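Local coordinates for protein T cell receptor gamma chain (Monodelphis domestica, PDB 7L15) that probably pairs with a mu chain to form the marsupial gamma mu T cell receptor, which is thought to recognise antigen at the T cell surface, at residues E7-S12 and F204-D209; S12-A17 and F152-V157. One frame throughout, in Å; residues are numbered along the deposited sequence.

Interaction 1: E7-S12 and F204-D209; sequences EQRPIS and FYQHED
Q206, on strand 201-206, opens the contact. Its extended chain crosses R9 at about a right angle. The amide lies over the rim of one face of the R9 guanidinium, its plane tilted 39° from it, with Q206 OE1 4.0 Å from R9 NE. This is packing; Q206 NE2 hydrogen-bonds to Y160 OH. On the opposite face, E7 OE2 makes a long salt bridge to R9 NE, with no N-H pointing at it. I11 touches Q206 with both branches: CG2 lies 3.5 Å from Q206 OE1, and CD1 reaches Q206 O. The H207 CA meets I11 CD1, while ND1 accepts a nearly straight hydrogen bond (174°) from D209 N. With CG anti to the backbone N (chi1 -178°), the extended E208 chain runs along S12. S12 OG donates to E208 OE1 at 2.8 Å, meeting the anti lone pair. A water donates to S12 OG and accepts a hydrogen bond from E208 N, so S12 and E208 are linked twice, directly and through water. The V-domain loop, kinked by the cis peptide before P10 as in split A strands, packs on the C-domain turn after strand 201-206, the V-C junction of a receptor chain.

Interaction 2: S12-A17 and F152-V157; sequences SITRNA and FFPNVV
P154 is a cis-proline in the turn between strands 142-152 and 158-163, the B-C turn of the C1-set immunoglobulin domain. Here it packs against the edge strand 12-16 of the V domain. Its CG touches two hydroxyls, 3.6 Å from S12 OG and 3.6 Å from T14 OG1. S12 and T14 alternate with I13, so both point their CB atoms at the turn. The T14 and P154 side chains run antiparallel, alongside each other. The torsion of T14 (chi1 -55°) sets OG1 beside the backbone N and CG2 beside the carbonyl carbon. OG1 meets the proline, and CG2 comes loosely to F153 CE1 from an oblique side. V156 covers the other end, with its CB 4.1 Å from S12 CB. No direct hydrogen bond crosses this contact. S12 OG is held by E208 OE1. The water on S12 OG also donates to V156 O, at 2.6 Å.

The turn is held from within. P154 CB lies over a face of the F153 ring, toward the rim. V156 N makes a weak hydrogen bond to P154 O. P154 also touches I114, and V156 touches R112, both on strand 104-116. That strand runs parallel to 12-16 and pairs with it through I13 and R15. I13 faces away from the turn, toward T111 and L113. R15 folds back on its own strand: NH1 donates to T14 O at 2.8 Å in a bent bond (132°), from above the carbonyl plane, and I13 CG2 sits over the centre of the guanidinium, 3.5 Å above its plane.

Both contacts lie where the V domain meets the C domain. Their centres are 11 Å apart. Along the chain the order is 7-12, 12-17, 152-157, 204-209, so interaction 2 falls within the span of interaction 1. On the V side they share S12, where the kinked loop passes into strand 12-16. On the C side, the turns after strands 142-152 and 201-206 lie together. H207 NE2 of interaction 1 hydrogen-bonds to P154 O of interaction 2, and the H207 ring meets F152. E208 OE2 accepts a hydrogen bond from T14 N. One water serves both contacts. Together they form adjoining buried patches of the V-C interface.

Interaction 1: E7-S12 and F204-D209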
loop_
_atom_site.group_PDB
_atom_site.type_symbol
_atom_site.label_atom_id
_atom_site.label_comp_id
_atom_site.label_asym_id
_atom_site.label_seq_id
_atom_site.Cartn_x
_atom_site.Cartn_y
_atom_site.Cartn_z
ATOM N N GLU B 7 -14.725 2.846 3.987
ATOM C CA GLU B 7 -14.418 2.747 2.567
ATOM C C GLU B 7 -14.193 4.144 2.002
ATOM O O GLU B 7 -14.953 5.067 2.303
ATOM C CB GLU B 7 -15.564 2.043 1.814
ATOM C CG GLU B 7 -15.364 1.915 0.301
ATOM C CD GLU B 7 -16.650 1.557 -0.458
ATOM O OE1 GLU B 7 -17.495 2.455 -0.675
ATOM O OE2 GLU B 7 -16.810 0.380 -0.846
ATOM N N GLN B 8 -13.155 4.300 1.174
ATOM C CA GLN B 8 -12.785 5.595 0.612
ATOM C C GLN B 8 -12.547 5.443 -0.880
ATOM O O GLN B 8 -11.706 4.643 -1.295
ATOM C CB GLN B 8 -11.533 6.167 1.291
ATOM C CG GLN B 8 -11.749 6.584 2.739
ATOM C CD GLN B 8 -10.535 7.311 3.329
ATOM O OE1 GLN B 8 -9.777 6.739 4.125
ATOM N NE2 GLN B 8 -10.361 8.579 2.955
ATOM N N ARG B 9 -13.274 6.217 -1.682
ATOM C CA ARG B 9 -13.185 6.160 -3.133
ATOM C C ARG B 9 -13.563 7.535 -3.653
ATOM O O ARG B 9 -14.380 8.221 -3.028
ATOM C CB ARG B 9 -14.115 5.086 -3.740
ATOM C CG ARG B 9 -13.733 3.630 -3.422
ATOM C CD ARG B 9 -14.601 2.622 -4.167
ATOM N NE ARG B 9 -14.402 1.259 -3.674
ATOM C CZ ARG B 9 -14.899 0.168 -4.253
ATOM N NH1 ARG B 9 -15.624 0.269 -5.358
ATOM N NH2 ARG B 9 -14.672 -1.023 -3.727
ATOM N N PRO B 10 -12.981 7.979 -4.778
ATOM C CA PRO B 10 -11.933 7.315 -5.564
ATOM C C PRO B 10 -10.594 7.261 -4.827
ATOM O O PRO B 10 -10.457 7.884 -3.776
ATOM C CB PRO B 10 -11.842 8.176 -6.831
ATOM C CG PRO B 10 -12.454 9.488 -6.456
ATOM C CD PRO B 10 -13.518 9.166 -5.468
ATOM N N ILE B 11 -9.632 6.497 -5.352
ATOM C CA ILE B 11 -8.369 6.319 -4.643
ATOM C C ILE B 11 -7.501 7.566 -4.711
ATOM O O ILE B 11 -6.584 7.724 -3.904
ATOM C CB ILE B 11 -7.623 5.096 -5.194
ATOM C CG1 ILE B 11 -7.240 5.326 -6.648
ATOM C CG2 ILE B 11 -8.515 3.889 -5.131
ATOM C CD1 ILE B 11 -6.394 4.209 -7.218
ATOM N N SER B 12 -7.764 8.472 -5.650
ATOM C CA SER B 12 -7.007 9.711 -5.718
ATOM C C SER B 12 -7.895 10.811 -6.274
ATOM O O SER B 12 -8.915 10.553 -6.922
ATOM C CB SER B 12 -5.743 9.554 -6.568
ATOM O OG SER B 12 -6.083 9.272 -7.917
ATOM N N PHE B 204 -9.119 -7.147 -11.007
ATOM C CA PHE B 204 -9.734 -5.843 -10.771
ATOM C C PHE B 204 -8.691 -4.736 -10.753
ATOM O O PHE B 204 -7.583 -4.926 -10.249
ATOM C CB PHE B 204 -10.435 -5.778 -9.423
ATOM C CG PHE B 204 -11.490 -6.798 -9.226
ATOM C CD1 PHE B 204 -11.199 -7.999 -8.617
ATOM C CD2 PHE B 204 -12.795 -6.538 -9.605
ATOM C CE1 PHE B 204 -12.197 -8.941 -8.408
ATOM C CE2 PHE B 204 -13.794 -7.476 -9.394
ATOM C CZ PHE B 204 -13.492 -8.674 -8.798
ATOM N N TYR B 205 -9.076 -3.546 -11.214
ATOM C CA TYR B 205 -8.269 -2.370 -10.919
ATOM C C TYR B 205 -9.147 -1.138 -10.728
ATOM O O TYR B 205 -10.243 -1.036 -11.282
ATOM C CB TYR B 205 -7.189 -2.113 -11.999
ATOM C CG TYR B 205 -7.688 -1.801 -13.391
ATOM C CD1 TYR B 205 -7.983 -2.818 -14.288
ATOM C CD2 TYR B 205 -7.833 -0.481 -13.819
ATOM C CE1 TYR B 205 -8.423 -2.523 -15.576
ATOM C CE2 TYR B 205 -8.259 -0.179 -15.087
ATOM C CZ TYR B 205 -8.565 -1.195 -15.962
ATOM O OH TYR B 205 -9.000 -0.855 -17.222
ATOM N N GLN B 206 -8.646 -0.207 -9.919
ATOM C CA GLN B 206 -9.272 1.082 -9.680
ATOM C C GLN B 206 -8.300 2.195 -10.047
ATOM O O GLN B 206 -7.082 2.070 -9.871
ATOM C CB GLN B 206 -9.697 1.264 -8.210
ATOM C CG GLN B 206 -10.792 0.327 -7.749
ATOM C CD GLN B 206 -10.933 0.328 -6.239
ATOM O OE1 GLN B 206 -10.926 1.381 -5.616
ATOM N NE2 GLN B 206 -11.036 -0.854 -5.646
ATOM N N HIS B 207 -8.856 3.295 -10.536
ATOM C CA HIS B 207 -8.046 4.423 -10.952
ATOM C C HIS B 207 -8.939 5.644 -11.003
ATOM O O HIS B 207 -10.146 5.531 -11.256
ATOM C CB HIS B 207 -7.397 4.188 -12.314
ATOM C CG HIS B 207 -6.381 5.222 -12.657
ATOM N ND1 HIS B 207 -6.706 6.395 -13.300
ATOM C CD2 HIS B 207 -5.057 5.290 -12.387
ATOM C CE1 HIS B 207 -5.616 7.127 -13.449
ATOM N NE2 HIS B 207 -4.600 6.475 -12.907
ATOM N N GLU B 208 -8.332 6.814 -10.772
ATOM C CA GLU B 208 -9.122 8.035 -10.668
ATOM C C GLU B 208 -9.846 8.346 -11.977
ATOM O O GLU B 208 -10.940 8.918 -11.959
ATOM C CB GLU B 208 -8.232 9.208 -10.235
ATOM C CG GLU B 208 -8.978 10.526 -10.049
ATOM C CD GLU B 208 -8.052 11.729 -9.819
ATOM O OE1 GLU B 208 -6.870 11.533 -9.455
ATOM O OE2 GLU B 208 -8.510 12.879 -10.003
ATOM N N ASP B 209 -9.281 7.953 -13.118
ATOM C CA ASP B 209 -9.963 8.249 -14.368
ATOM C C ASP B 209 -11.155 7.335 -14.612
ATOM O O ASP B 209 -11.930 7.595 -15.530
ATOM C CB ASP B 209 -8.997 8.174 -15.549
ATOM C CG ASP B 209 -9.489 8.977 -16.743
ATOM O OD1 ASP B 209 -9.845 10.157 -16.554
ATOM O OD2 ASP B 209 -9.527 8.431 -17.864
HETATM O O HOH W 1 -5.528 7.047 -9.657
#

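Interaction 2: S12-A17 and F152-V157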
loop_
_atom_site.group_PDB
_atom_site.type_symbol
_atom_site.label_atom_id
_atom_site.label_comp_id
_atom_site.label_asym_id
_atom_site.label_seq_id
_atom_site.Cartn_x
_atom_site.Cartn_y
_atom_site.Cartn_z
ATOM N N SER B 12 -7.764 8.472 -5.650
ATOM C CA SER B 12 -7.007 9.711 -5.718
ATOM C C SER B 12 -7.895 10.811 -6.274
ATOM O O SER B 12 -8.915 10.553 -6.922
ATOM C CB SER B 12 -5.743 9.554 -6.568
ATOM O OG SER B 12 -6.083 9.272 -7.917
ATOM N N ILE B 13 -7.495 12.050 -5.992
ATOM C CA ILE B 13 -8.118 13.255 -6.529
ATOM C C ILE B 13 -6.989 14.186 -6.956
ATOM O O ILE B 13 -6.133 14.543 -6.136
ATOM C CB ILE B 13 -9.027 13.944 -5.488
ATOM C CG1 ILE B 13 -10.078 12.970 -4.959
ATOM C CG2 ILE B 13 -9.709 15.179 -6.076
ATOM C CD1 ILE B 13 -11.020 13.575 -3.931
ATOM N N THR B 14 -6.966 14.557 -8.234
ATOM C CA THR B 14 -5.947 15.445 -8.772
ATOM C C THR B 14 -6.562 16.806 -9.058
ATOM O O THR B 14 -7.661 16.900 -9.611
ATOM C CB THR B 14 -5.316 14.882 -10.055
ATOM O OG1 THR B 14 -4.803 13.575 -9.802
ATOM C CG2 THR B 14 -4.160 15.759 -10.512
ATOM N N ARG B 15 -5.856 17.861 -8.665
ATOM C CA ARG B 15 -6.393 19.204 -8.807
ATOM C C ARG B 15 -5.263 20.161 -9.131
ATOM O O ARG B 15 -4.090 19.874 -8.873
ATOM C CB ARG B 15 -7.101 19.663 -7.523
ATOM C CG ARG B 15 -8.346 18.870 -7.173
ATOM C CD ARG B 15 -9.522 19.262 -8.083
ATOM N NE ARG B 15 -10.734 18.534 -7.721
ATOM C CZ ARG B 15 -11.164 17.446 -8.347
ATOM N NH1 ARG B 15 -10.483 16.967 -9.381
ATOM N NH2 ARG B 15 -12.276 16.844 -7.945
ATOM N N ASN B 16 -5.635 21.314 -9.676
ATOM C CA ASN B 16 -4.753 22.469 -9.741
ATOM C C ASN B 16 -5.023 23.371 -8.545
ATOM O O ASN B 16 -5.996 23.187 -7.811
ATOM C CB ASN B 16 -4.940 23.227 -11.061
ATOM C CG ASN B 16 -4.451 22.430 -12.262
ATOM O OD1 ASN B 16 -5.230 22.080 -13.155
ATOM N ND2 ASN B 16 -3.149 22.139 -12.286
ATOM N N ALA B 17 -4.140 24.352 -8.346
ATOM C CA ALA B 17 -4.272 25.244 -7.200
ATOM C C ALA B 17 -5.582 26.022 -7.272
ATOM O O ALA B 17 -6.159 26.223 -8.341
ATOM C CB ALA B 17 -3.101 26.219 -7.130
ATOM N N PHE B 152 -1.126 5.420 -17.654
ATOM C CA PHE B 152 -2.133 6.090 -16.841
ATOM C C PHE B 152 -1.542 7.309 -16.140
ATOM O O PHE B 152 -0.322 7.480 -16.045
ATOM C CB PHE B 152 -2.817 5.137 -15.830
ATOM C CG PHE B 152 -1.874 4.374 -14.911
ATOM C CD1 PHE B 152 -1.396 4.942 -13.749
ATOM C CD2 PHE B 152 -1.531 3.057 -15.191
ATOM C CE1 PHE B 152 -0.554 4.227 -12.888
ATOM C CE2 PHE B 152 -0.689 2.323 -14.335
ATOM C CZ PHE B 152 -0.193 2.911 -13.194
ATOM N N PHE B 153 -2.445 8.195 -15.697
ATOM C CA PHE B 153 -2.109 9.373 -14.925
ATOM C C PHE B 153 -3.345 9.714 -14.102
ATOM O O PHE B 153 -4.448 9.757 -14.665
ATOM C CB PHE B 153 -1.715 10.570 -15.788
ATOM C CG PHE B 153 -1.285 11.755 -14.988
ATOM C CD1 PHE B 153 -2.218 12.619 -14.446
ATOM C CD2 PHE B 153 0.060 11.985 -14.749
ATOM C CE1 PHE B 153 -1.807 13.692 -13.682
ATOM C CE2 PHE B 153 0.472 13.053 -14.001
ATOM C CZ PHE B 153 -0.457 13.908 -13.463
ATOM N N PRO B 154 -3.207 9.973 -12.793
ATOM C CA PRO B 154 -1.962 10.066 -12.012
ATOM C C PRO B 154 -1.306 8.712 -11.697
ATOM O O PRO B 154 -1.848 7.681 -12.090
ATOM C CB PRO B 154 -2.426 10.746 -10.723
ATOM C CG PRO B 154 -3.813 10.207 -10.533
ATOM C CD PRO B 154 -4.402 10.066 -11.928
ATOM N N ASN B 155 -0.163 8.738 -10.998
ATOM C CA ASN B 155 0.606 7.541 -10.636
ATOM C C ASN B 155 0.040 6.802 -9.424
ATOM O O ASN B 155 0.789 6.400 -8.536
ATOM C CB ASN B 155 2.063 7.932 -10.394
ATOM C CG ASN B 155 2.230 8.915 -9.238
ATOM O OD1 ASN B 155 1.308 9.637 -8.880
ATOM N ND2 ASN B 155 3.433 8.946 -8.650
ATOM N N VAL B 156 -1.276 6.634 -9.358
ATOM C CA VAL B 156 -1.940 5.947 -8.260
ATOM C C VAL B 156 -2.880 4.924 -8.876
ATOM O O VAL B 156 -3.676 5.263 -9.759
ATOM C CB VAL B 156 -2.721 6.926 -7.355
ATOM C CG1 VAL B 156 -3.373 6.180 -6.217
ATOM C CG2 VAL B 156 -1.820 8.023 -6.814
ATOM N N VAL B 157 -2.803 3.680 -8.410
ATOM C CA VAL B 157 -3.635 2.620 -8.959
ATOM C C VAL B 157 -3.683 1.500 -7.936
ATOM O O VAL B 157 -2.767 1.341 -7.123
ATOM C CB VAL B 157 -3.094 2.143 -10.334
ATOM C CG1 VAL B 157 -1.797 1.361 -10.147
ATOM C CG2 VAL B 157 -4.141 1.313 -11.104
HETATM O O HOH W 1 -5.528 7.047 -9.657
#